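Local coordinates for protein aerobactin synthase IucC (Klebsiella pneumoniae, PDB 6CN7) that probably catalyses the ATP-dependent attachment of a second N6-acetyl-N6-hydroxylysine to citryl-N6-acetyl-N6-hydroxylysine to yield the siderophore aerobactin, at residues A[194-204]-A[247-255]; A[303-314]-A[408-419]. The protein carries 5 engineered substitutions. One frame throughout, in Å; residues are numbered along the deposited sequence.

Overall arrangement
Both contacts are largely buried, but they lie far apart. Their centres are 39 Å apart and their nearest atoms about 17 Å, and contact 1 closes along the chain before contact 2 opens. Contact 1 joins a helix start to the corner between strands 244-250 and 252-256 of the large antiparallel sheet, all within the IucA/IucC region. Its aromatic side is buried, and an exposed arginine lies at its rim. Contact 2 packs helices on helix 395-417 and ties the IucA/IucC region to the FhuF-like region. Both hydrogen bonds across contact 1 are given by backbone N-H groups. In contact 2 one buried aspartate gathers side-chain donors beside an apolar layer.

Contact 1: A[194-204]-A[247-255]; sequences AAMDPQEFARF and LGEFGDLWL
Phe204 and Phe250 form the tight part of this contact. Their rings make a T-shaped pair, centroids 5.4 Å apart and planes at 84°, with the edge of Phe204 directed at the face of Phe250. Phe204 CA also lies over that face in a CH-pi contact. Farther round the Phe204 ring, CE1 meets Leu247 CD2. Met196 closes this apolar patch. The chain, extended beyond CG, carries CE over a face of Phe204, near its rim, and Met196 CE touches Phe250 CB at 3.8 Å.

The chain turns a corner at Gly251, between strands 244-250 and 252-256. Two bonds hold the corner. Asp252 N donates to Ala195 O at 2.9 Å, and Gly251 N donates to Glu200 OE1 at 3.0 Å in a nearly straight bond. Glu200 reaches back because its chain bends at chi2 (-77°). OE1 receives Gly251 N on its anti side, and its syn lone pair takes Arg203 NH2. That pair is a salt bridge. Asp197 caps the start of helix 198-210 by accepting from Glu200 N. Beyond the corner, still buried, Ala195 CB meets the edge of Trp254 at CZ2, 4.2 Å away. Asp252 turns its carboxylate to Arg268 and Asn265, and Trp170 NE1 bonds to Phe250 O.

The solvent side is looser. Arg203 is exposed, and the rim of the Phe250 ring lies over one face of its guanidinium, planes 42° apart. Glu249, also exposed, points away.

One carboxylate oxygen serves two donors at the corner. Arg203 would probably offset the charge that Glu200 brings to the bend, with Arg167 nearby as a second, weak partner. The buried aromatic pair packs beside this polar corner.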
loop_
_atom_site.group_PDB
_atom_site.type_symbol
_atom_site.label_atom_id
_atom_site.label_comp_id
_atom_site.label_asym_id
_atom_site.label_seq_id
_atom_site.Cartn_x
_atom_site.Cartn_y
_atom_site.Cartn_z
ATOM N N ALA A 194 25.402 11.896 -9.026
ATOM C CA ALA A 194 25.649 10.858 -8.033
ATOM C C ALA A 194 24.562 9.792 -8.027
ATOM O O ALA A 194 24.818 8.670 -7.578
ATOM C CB ALA A 194 25.764 11.478 -6.640
ATOM N N ALA A 195 23.362 10.112 -8.515
ATOM C CA ALA A 195 22.240 9.185 -8.495
ATOM C C ALA A 195 21.921 8.585 -9.855
ATOM O O ALA A 195 21.165 7.608 -9.917
ATOM C CB ALA A 195 20.985 9.884 -7.953
ATOM N N MET A 196 22.467 9.133 -10.936
ATOM C CA MET A 196 22.197 8.643 -12.279
ATOM C C MET A 196 23.495 8.588 -13.065
ATOM O O MET A 196 24.308 9.515 -13.000
ATOM C CB MET A 196 21.198 9.547 -13.015
ATOM C CG MET A 196 19.848 9.686 -12.336
ATOM S SD MET A 196 18.756 10.814 -13.223
ATOM C CE MET A 196 17.357 10.873 -12.115
ATOM N N ASP A 197 23.692 7.498 -13.803
ATOM C CA ASP A 197 24.770 7.462 -14.770
ATOM C C ASP A 197 24.381 8.307 -15.980
ATOM O O ASP A 197 23.201 8.606 -16.183
ATOM C CB ASP A 197 25.081 6.021 -15.179
ATOM C CG ASP A 197 23.918 5.333 -15.878
ATOM O OD1 ASP A 197 22.959 6.018 -16.290
ATOM O OD2 ASP A 197 23.966 4.091 -16.015
ATOM N N PRO A 198 25.354 8.724 -16.790
ATOM C CA PRO A 198 25.025 9.589 -17.936
ATOM C C PRO A 198 23.907 9.045 -18.809
ATOM O O PRO A 198 23.181 9.828 -19.435
ATOM C CB PRO A 198 26.353 9.670 -18.699
ATOM C CG PRO A 198 27.397 9.434 -17.663
ATOM C CD PRO A 198 26.800 8.456 -16.695
ATOM N N GLN A 199 23.741 7.722 -18.866
ATOM C CA GLN A 199 22.697 7.135 -19.697
ATOM C C GLN A 199 21.315 7.408 -19.113
ATOM O O GLN A 199 20.387 7.787 -19.838
ATOM C CB GLN A 199 22.942 5.632 -19.840
ATOM C CG GLN A 199 22.278 4.992 -21.048
ATOM C CD GLN A 199 22.954 3.698 -21.463
ATOM O OE1 GLN A 199 24.165 3.539 -21.307
ATOM N NE2 GLN A 199 22.173 2.763 -21.992
ATOM N N GLU A 200 21.160 7.226 -17.798
ATOM C CA GLU A 200 19.871 7.469 -17.156
ATOM C C GLU A 200 19.559 8.957 -17.062
ATOM O O GLU A 200 18.390 9.349 -17.155
ATOM C CB GLU A 200 19.853 6.838 -15.763
ATOM C CG GLU A 200 19.864 5.320 -15.774
ATOM C CD GLU A 200 18.512 4.733 -16.122
ATOM O OE1 GLU A 200 17.526 5.060 -15.428
ATOM O OE2 GLU A 200 18.431 3.951 -17.092
ATOM N N PHE A 201 20.580 9.796 -16.872
ATOM C CA PHE A 201 20.355 11.237 -16.820
ATOM C C PHE A 201 19.789 11.761 -18.134
ATOM O O PHE A 201 19.027 12.733 -18.137
ATOM C CB PHE A 201 21.662 11.955 -16.478
ATOM C CG PHE A 201 21.547 13.454 -16.462
ATOM C CD1 PHE A 201 21.173 14.122 -15.307
ATOM C CD2 PHE A 201 21.824 14.195 -17.599
ATOM C CE1 PHE A 201 21.071 15.502 -15.290
ATOM C CE2 PHE A 201 21.722 15.574 -17.587
ATOM C CZ PHE A 201 21.346 16.228 -16.432
ATOM N N ALA A 202 20.147 11.134 -19.257
ATOM C CA ALA A 202 19.588 11.549 -20.540
ATOM C C ALA A 202 18.141 11.097 -20.677
ATOM O O ALA A 202 17.284 11.869 -21.121
ATOM C CB ALA A 202 20.435 10.993 -21.685
ATOM N N ARG A 203 17.852 9.848 -20.306
ATOM C CA ARG A 203 16.470 9.388 -20.275
ATOM C C ARG A 203 15.633 10.258 -19.347
ATOM O O ARG A 203 14.486 10.597 -19.664
ATOM C CB ARG A 203 16.422 7.923 -19.839
ATOM C CG ARG A 203 15.050 7.273 -19.944
ATOM C CD ARG A 203 15.149 5.758 -19.821
ATOM N NE ARG A 203 15.553 5.330 -18.483
ATOM C CZ ARG A 203 14.707 5.036 -17.500
ATOM N NH1 ARG A 203 13.397 5.120 -17.687
ATOM N NH2 ARG A 203 15.174 4.652 -16.318
ATOM N N PHE A 204 16.197 10.637 -18.198
ATOM C CA PHE A 204 15.487 11.510 -17.269
ATOM C C PHE A 204 15.200 12.869 -17.897
ATOM O O PHE A 204 14.098 13.411 -17.748
ATOM C CB PHE A 204 16.307 11.668 -15.987
ATOM C CG PHE A 204 15.712 12.621 -14.993
ATOM C CD1 PHE A 204 14.676 12.224 -14.166
ATOM C CD2 PHE A 204 16.203 13.911 -14.871
ATOM C CE1 PHE A 204 14.133 13.099 -13.242
ATOM C CE2 PHE A 204 15.663 14.790 -13.950
ATOM C CZ PHE A 204 14.629 14.381 -13.136
ATOM N N LEU A 247 7.534 11.617 -12.596
ATOM C CA LEU A 247 8.375 11.287 -13.740
ATOM C C LEU A 247 8.640 9.796 -13.865
ATOM O O LEU A 247 8.827 9.301 -14.983
ATOM C CB LEU A 247 9.711 12.030 -13.645
ATOM C CG LEU A 247 9.705 13.488 -14.110
ATOM C CD1 LEU A 247 8.710 14.318 -13.320
ATOM C CD2 LEU A 247 11.097 14.082 -13.997
ATOM N N GLY A 248 8.662 9.076 -12.757
ATOM C CA GLY A 248 8.934 7.655 -12.755
ATOM C C GLY A 248 10.237 7.344 -12.043
ATOM O O GLY A 248 10.845 8.191 -11.382
ATOM N N GLU A 249 10.666 6.095 -12.192
ATOM C CA GLU A 249 11.884 5.617 -11.557
ATOM C C GLU A 249 13.059 5.768 -12.513
ATOM O O GLU A 249 12.952 5.434 -13.698
ATOM C CB GLU A 249 11.727 4.159 -11.128
ATOM C CG GLU A 249 10.646 3.943 -10.082
ATOM C CD GLU A 249 10.552 2.500 -9.631
ATOM O OE1 GLU A 249 11.183 1.632 -10.274
ATOM O OE2 GLU A 249 9.852 2.233 -8.629
ATOM N N PHE A 250 14.175 6.278 -11.996
ATOM C CA PHE A 250 15.377 6.475 -12.791
ATOM C C PHE A 250 16.601 6.239 -11.919
ATOM O O PHE A 250 16.552 6.375 -10.694
ATOM C CB PHE A 250 15.467 7.890 -13.379
ATOM C CG PHE A 250 14.341 8.251 -14.302
ATOM C CD1 PHE A 250 14.368 7.871 -15.634
ATOM C CD2 PHE A 250 13.269 8.996 -13.846
ATOM C CE1 PHE A 250 13.337 8.214 -16.488
ATOM C CE2 PHE A 250 12.236 9.342 -14.694
ATOM C CZ PHE A 250 12.270 8.952 -16.017
ATOM N N GLY A 251 17.702 5.891 -12.571
ATOM C CA GLY A 251 19.011 5.999 -11.967
ATOM C C GLY A 251 19.512 4.715 -11.339
ATOM O O GLY A 251 19.102 3.601 -11.675
ATOM N N ASP A 252 20.424 4.895 -10.388
ATOM C CA ASP A 252 21.158 3.797 -9.785
ATOM C C ASP A 252 20.281 3.019 -8.810
ATOM O O ASP A 252 19.181 3.437 -8.439
ATOM C CB ASP A 252 22.397 4.327 -9.062
ATOM C CG ASP A 252 23.418 4.911 -10.016
ATOM O OD1 ASP A 252 23.417 4.516 -11.201
ATOM O OD2 ASP A 252 24.216 5.768 -9.584
ATOM N N LEU A 253 20.799 1.867 -8.390
ATOM C CA LEU A 253 20.138 1.013 -7.417
ATOM C C LEU A 253 20.642 1.344 -6.020
ATOM O O LEU A 253 21.844 1.532 -5.809
ATOM C CB LEU A 253 20.401 -0.458 -7.739
ATOM C CG LEU A 253 19.831 -0.983 -9.057
ATOM C CD1 LEU A 253 20.307 -2.407 -9.320
ATOM C CD2 LEU A 253 18.311 -0.928 -9.042
ATOM N N TRP A 254 19.718 1.411 -5.066
ATOM C CA TRP A 254 20.033 1.832 -3.710
ATOM C C TRP A 254 19.775 0.695 -2.730
ATOM O O TRP A 254 18.943 -0.182 -2.973
ATOM C CB TRP A 254 19.211 3.064 -3.315
ATOM C CG TRP A 254 19.600 4.291 -4.083
ATOM C CD1 TRP A 254 19.128 4.677 -5.302
ATOM C CD2 TRP A 254 20.551 5.287 -3.687
ATOM N NE1 TRP A 254 19.720 5.852 -5.689
ATOM C CE2 TRP A 254 20.599 6.247 -4.715
ATOM C CE3 TRP A 254 21.363 5.459 -2.563
ATOM C CZ2 TRP A 254 21.427 7.364 -4.653
ATOM C CZ3 TRP A 254 22.186 6.566 -2.504
ATOM C CH2 TRP A 254 22.210 7.507 -3.542
ATOM N N LEU A 255 20.491 0.736 -1.610
ATOM C CA LEU A 255 20.466 -0.317 -0.606
ATOM C C LEU A 255 20.186 0.317 0.748
ATOM O O LEU A 255 20.792 1.336 1.095
ATOM C CB LEU A 255 21.798 -1.072 -0.587
ATOM C CG LEU A 255 22.015 -2.144 0.477
ATOM C CD1 LEU A 255 21.141 -3.353 0.202
ATOM C CD2 LEU A 255 23.482 -2.531 0.517
#

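Contact 2: A[303-314]-A[408-419]; sequences WLQQVFATDATL and VPLYHLLCRYGV
Asp311 meets His412, Arg416 and Tyr417 of helix 395-417 from the junction of helices 291-310 and 312-317. Its CG is anti to the backbone N (chi1 -173°), which carries the carboxylate across to them. CB comes first: Asp311 CB lies 3.3 Å from Tyr417 OH. CG follows, in the plane of the His412 ring at its edge. Of the two oxygens, OD1 accepts from Leu314 N through its anti lone pair, which caps helix 312-317, and has only a weak bond from His412 NE2. OD2 is the busier tip. His412 NE2 donates to Asp311 OD2 at 2.9 Å on the syn side, in a nearly straight bond (170°). Tyr417 OH donates to Asp311 OD2 at 2.8 Å, on the anti side. Arg416 NH1 completes the group with a salt bridge to OD2.

The rings around the carboxylate are held as well. Thr313 CB packs over one face of His412, a CH-pi contact 3.7 Å from the ring centroid, and Arg416 CB covers the opposite face. Leu314 CG meets the edge of the His412 ring, and Leu314 CD2 rests against Pro409 CB at 3.8 Å. His412 ND1 bonds to Tyr519, while Thr313 OG1 bonds to His523. Val307 CG1 lies over a face of Tyr417, and Arg416 CG lies over the other.

Beside this polar cluster the packing is apolar. Leu413 CD1 reaches the edge of Phe308 at CE1, 4.0 Å away. Trp303 CZ3 touches Val419 CG2 at 4.1 Å.

The contact joins the IucA/IucC region to the FhuF-like region through a buried carboxylate. The donors around Asp311 would favour its ionised form, with Arg416 as the countercharge.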
loop_
_atom_site.group_PDB
_atom_site.type_symbol
_atom_site.label_atom_id
_atom_site.label_comp_id
_atom_site.label_asym_id
_atom_site.label_seq_id
_atom_site.Cartn_x
_atom_site.Cartn_y
_atom_site.Cartn_z
ATOM N N TRP A 303 29.196 23.223 12.521
ATOM C CA TRP A 303 29.729 23.674 13.801
ATOM C C TRP A 303 30.518 22.567 14.489
ATOM O O TRP A 303 31.627 22.803 14.984
ATOM C CB TRP A 303 28.594 24.165 14.701
ATOM C CG TRP A 303 29.080 24.763 15.985
ATOM C CD1 TRP A 303 29.583 26.016 16.164
ATOM C CD2 TRP A 303 29.109 24.132 17.271
ATOM N NE1 TRP A 303 29.926 26.206 17.480
ATOM C CE2 TRP A 303 29.644 25.063 18.181
ATOM C CE3 TRP A 303 28.735 22.869 17.741
ATOM C CZ2 TRP A 303 29.814 24.773 19.533
ATOM C CZ3 TRP A 303 28.904 22.583 19.084
ATOM C CH2 TRP A 303 29.439 23.530 19.964
ATOM N N LEU A 304 29.968 21.351 14.524
ATOM C CA LEU A 304 30.672 20.244 15.160
ATOM C C LEU A 304 31.951 19.897 14.409
ATOM O O LEU A 304 32.957 19.525 15.026
ATOM C CB LEU A 304 29.758 19.022 15.248
ATOM C CG LEU A 304 28.623 19.109 16.269
ATOM C CD1 LEU A 304 27.690 17.923 16.106
ATOM C CD2 LEU A 304 29.166 19.172 17.694
ATOM N N GLN A 305 31.934 20.010 13.081
ATOM C CA GLN A 305 33.152 19.783 12.311
ATOM C C GLN A 305 34.247 20.757 12.724
ATOM O O GLN A 305 35.415 20.370 12.858
ATOM C CB GLN A 305 32.853 19.899 10.815
ATOM C CG GLN A 305 32.052 18.727 10.267
ATOM C CD GLN A 305 31.587 18.940 8.840
ATOM O OE1 GLN A 305 31.324 20.066 8.419
ATOM N NE2 GLN A 305 31.485 17.852 8.083
ATOM N N GLN A 306 33.890 22.024 12.938
ATOM C CA GLN A 306 34.873 23.003 13.393
ATOM C C GLN A 306 35.376 22.687 14.796
ATOM O O GLN A 306 36.550 22.927 15.102
ATOM C CB GLN A 306 34.271 24.407 13.349
ATOM N N VAL A 307 34.512 22.151 15.661
ATOM C CA VAL A 307 34.924 21.824 17.024
ATOM C C VAL A 307 35.916 20.670 17.015
ATOM O O VAL A 307 36.968 20.728 17.664
ATOM C CB VAL A 307 33.694 21.502 17.893
ATOM C CG1 VAL A 307 34.114 21.031 19.281
ATOM C CG2 VAL A 307 32.788 22.721 18.005
ATOM N N PHE A 308 35.597 19.603 16.279
ATOM C CA PHE A 308 36.476 18.441 16.229
ATOM C C PHE A 308 37.806 18.765 15.560
ATOM O O PHE A 308 38.821 18.133 15.871
ATOM C CB PHE A 308 35.779 17.291 15.501
ATOM C CG PHE A 308 34.769 16.564 16.344
ATOM C CD1 PHE A 308 33.954 17.258 17.223
ATOM C CD2 PHE A 308 34.634 15.191 16.257
ATOM C CE1 PHE A 308 33.028 16.595 18.002
ATOM C CE2 PHE A 308 33.706 14.523 17.034
ATOM C CZ PHE A 308 32.903 15.227 17.906
ATOM N N ALA A 309 37.821 19.736 14.647
ATOM C CA ALA A 309 39.070 20.129 14.003
ATOM C C ALA A 309 39.939 20.968 14.933
ATOM O O ALA A 309 41.168 20.836 14.927
ATOM C CB ALA A 309 38.775 20.899 12.714
ATOM N N THR A 310 39.318 21.831 15.737
ATOM C CA THR A 310 40.064 22.732 16.610
ATOM C C THR A 310 40.494 22.034 17.894
ATOM O O THR A 310 41.674 22.067 18.263
ATOM C CB THR A 310 39.211 23.962 16.933
ATOM O OG1 THR A 310 38.943 24.690 15.728
ATOM C CG2 THR A 310 39.915 24.879 17.931
ATOM N N ASP A 311 39.550 21.402 18.585
ATOM C CA ASP A 311 39.834 20.801 19.880
ATOM C C ASP A 311 40.909 19.728 19.754
ATOM O O ASP A 311 40.773 18.783 18.972
ATOM C CB ASP A 311 38.554 20.205 20.455
ATOM C CG ASP A 311 38.737 19.703 21.867
ATOM O OD1 ASP A 311 39.156 18.539 22.032
ATOM O OD2 ASP A 311 38.471 20.472 22.814
ATOM N N ALA A 312 41.977 19.869 20.544
ATOM C CA ALA A 312 43.101 18.943 20.444
ATOM C C ALA A 312 42.716 17.542 20.903
ATOM O O ALA A 312 43.119 16.550 20.286
ATOM C CB ALA A 312 44.286 19.463 21.257
ATOM N N THR A 313 41.945 17.439 21.986
ATOM C CA THR A 313 41.519 16.128 22.468
ATOM C C THR A 313 40.711 15.390 21.408
ATOM O O THR A 313 40.878 14.179 21.219
ATOM C CB THR A 313 40.705 16.282 23.753
ATOM O OG1 THR A 313 41.505 16.929 24.749
ATOM C CG2 THR A 313 40.249 14.927 24.281
ATOM N N LEU A 314 39.825 16.102 20.708
ATOM C CA LEU A 314 39.034 15.481 19.653
ATOM C C LEU A 314 39.852 15.274 18.385
ATOM O O LEU A 314 39.636 14.292 17.667
ATOM C CB LEU A 314 37.801 16.336 19.358
ATOM C CG LEU A 314 36.890 16.547 20.570
ATOM C CD1 LEU A 314 35.857 17.622 20.303
ATOM C CD2 LEU A 314 36.207 15.242 20.963
ATOM N N VAL A 408 35.937 8.446 24.826
ATOM C CA VAL A 408 36.626 9.693 25.159
ATOM C C VAL A 408 36.082 10.866 24.349
ATOM O O VAL A 408 35.709 11.884 24.953
ATOM C CB VAL A 408 38.140 9.520 25.003
ATOM C CG1 VAL A 408 38.864 10.841 25.258
ATOM C CG2 VAL A 408 38.651 8.442 25.953
ATOM N N PRO A 409 36.009 10.802 23.014
ATOM C CA PRO A 409 35.476 11.961 22.272
ATOM C C PRO A 409 34.077 12.356 22.708
ATOM O O PRO A 409 33.790 13.550 22.864
ATOM C CB PRO A 409 35.499 11.488 20.810
ATOM C CG PRO A 409 36.403 10.319 20.782
ATOM C CD PRO A 409 36.346 9.682 22.122
ATOM N N LEU A 410 33.194 11.380 22.916
ATOM C CA LEU A 410 31.816 11.694 23.279
ATOM C C LEU A 410 31.736 12.302 24.672
ATOM O O LEU A 410 30.983 13.258 24.895
ATOM C CB LEU A 410 30.956 10.433 23.195
ATOM C CG LEU A 410 30.800 9.831 21.795
ATOM C CD1 LEU A 410 30.082 8.496 21.870
ATOM C CD2 LEU A 410 30.054 10.785 20.874
ATOM N N TYR A 411 32.503 11.770 25.624
ATOM C CA TYR A 411 32.475 12.314 26.977
ATOM C C TYR A 411 33.136 13.683 27.030
ATOM O O TYR A 411 32.674 14.575 27.753
ATOM C CB TYR A 411 33.157 11.344 27.938
ATOM C CG TYR A 411 33.000 11.703 29.396
ATOM C CD1 TYR A 411 31.741 11.837 29.966
ATOM C CD2 TYR A 411 34.108 11.888 30.210
ATOM C CE1 TYR A 411 31.589 12.161 31.300
ATOM C CE2 TYR A 411 33.967 12.210 31.546
ATOM C CZ TYR A 411 32.705 12.343 32.085
ATOM O OH TYR A 411 32.561 12.664 33.415
ATOM N N HIS A 412 34.218 13.869 26.270
ATOM C CA HIS A 412 34.879 15.169 26.217
ATOM C C HIS A 412 33.972 16.217 25.586
ATOM O O HIS A 412 33.848 17.336 26.097
ATOM C CB HIS A 412 36.192 15.052 25.440
ATOM C CG HIS A 412 36.905 16.354 25.250
ATOM N ND1 HIS A 412 37.479 17.050 26.291
ATOM C CD2 HIS A 412 37.143 17.085 24.135
ATOM C CE1 HIS A 412 38.037 18.153 25.829
ATOM N NE2 HIS A 412 37.846 18.198 24.524
ATOM N N LEU A 413 33.332 15.874 24.465
ATOM C CA LEU A 413 32.375 16.787 23.851
ATOM C C LEU A 413 31.333 17.248 24.862
ATOM O O LEU A 413 30.975 18.432 24.907
ATOM C CB LEU A 413 31.701 16.106 22.657
ATOM C CG LEU A 413 30.698 16.940 21.853
ATOM C CD1 LEU A 413 31.368 18.157 21.235
ATOM C CD2 LEU A 413 30.046 16.089 20.776
ATOM N N LEU A 414 30.849 16.328 25.701
ATOM C CA LEU A 414 29.817 16.671 26.676
ATOM C C LEU A 414 30.361 17.587 27.767
ATOM O O LEU A 414 29.781 18.643 28.051
ATOM C CB LEU A 414 29.237 15.396 27.290
ATOM C CG LEU A 414 28.305 15.582 28.493
ATOM C CD1 LEU A 414 27.095 16.421 28.115
ATOM C CD2 LEU A 414 27.873 14.237 29.054
ATOM N N CYS A 415 31.472 17.199 28.395
ATOM C CA CYS A 415 31.941 17.921 29.575
ATOM C C CYS A 415 32.501 19.292 29.228
ATOM O O CYS A 415 32.414 20.215 30.046
ATOM C CB CYS A 415 32.992 17.093 30.308
ATOM S SG CYS A 415 32.366 15.515 30.903
ATOM N N ARG A 416 33.079 19.450 28.038
ATOM C CA ARG A 416 33.681 20.721 27.649
ATOM C C ARG A 416 32.686 21.650 26.966
ATOM O O ARG A 416 32.678 22.854 27.240
ATOM C CB ARG A 416 34.874 20.473 26.726
ATOM C CG ARG A 416 35.485 21.736 26.097
ATOM C CD ARG A 416 36.861 22.015 26.654
ATOM N NE ARG A 416 37.522 23.136 25.986
ATOM C CZ ARG A 416 38.540 23.028 25.138
ATOM N NH1 ARG A 416 39.055 21.842 24.835
ATOM N NH2 ARG A 416 39.062 24.120 24.593
ATOM N N TYR A 417 31.843 21.114 26.085
ATOM C CA TYR A 417 30.949 21.927 25.275
ATOM C C TYR A 417 29.482 21.764 25.651
ATOM O O TYR A 417 28.625 22.394 25.026
ATOM C CB TYR A 417 31.144 21.590 23.794
ATOM C CG TYR A 417 32.567 21.773 23.318
ATOM C CD1 TYR A 417 33.077 23.040 23.076
ATOM C CD2 TYR A 417 33.399 20.682 23.113
ATOM C CE1 TYR A 417 34.376 23.219 22.646
ATOM C CE2 TYR A 417 34.699 20.848 22.678
ATOM C CZ TYR A 417 35.182 22.120 22.448
ATOM O OH TYR A 417 36.475 22.294 22.018
ATOM N N GLY A 418 29.168 20.940 26.647
ATOM C CA GLY A 418 27.784 20.758 27.050
ATOM C C GLY A 418 26.900 20.199 25.957
ATOM O O GLY A 418 25.703 20.505 25.918
ATOM N N VAL A 419 27.457 19.383 25.066
ATOM C CA VAL A 419 26.742 18.841 23.916
ATOM C C VAL A 419 26.656 17.331 24.072
ATOM O O VAL A 419 27.665 16.676 24.354
ATOM C CB VAL A 419 27.438 19.211 22.592
ATOM C CG1 VAL A 419 26.730 18.562 21.408
ATOM C CG2 VAL A 419 27.492 20.722 22.419
#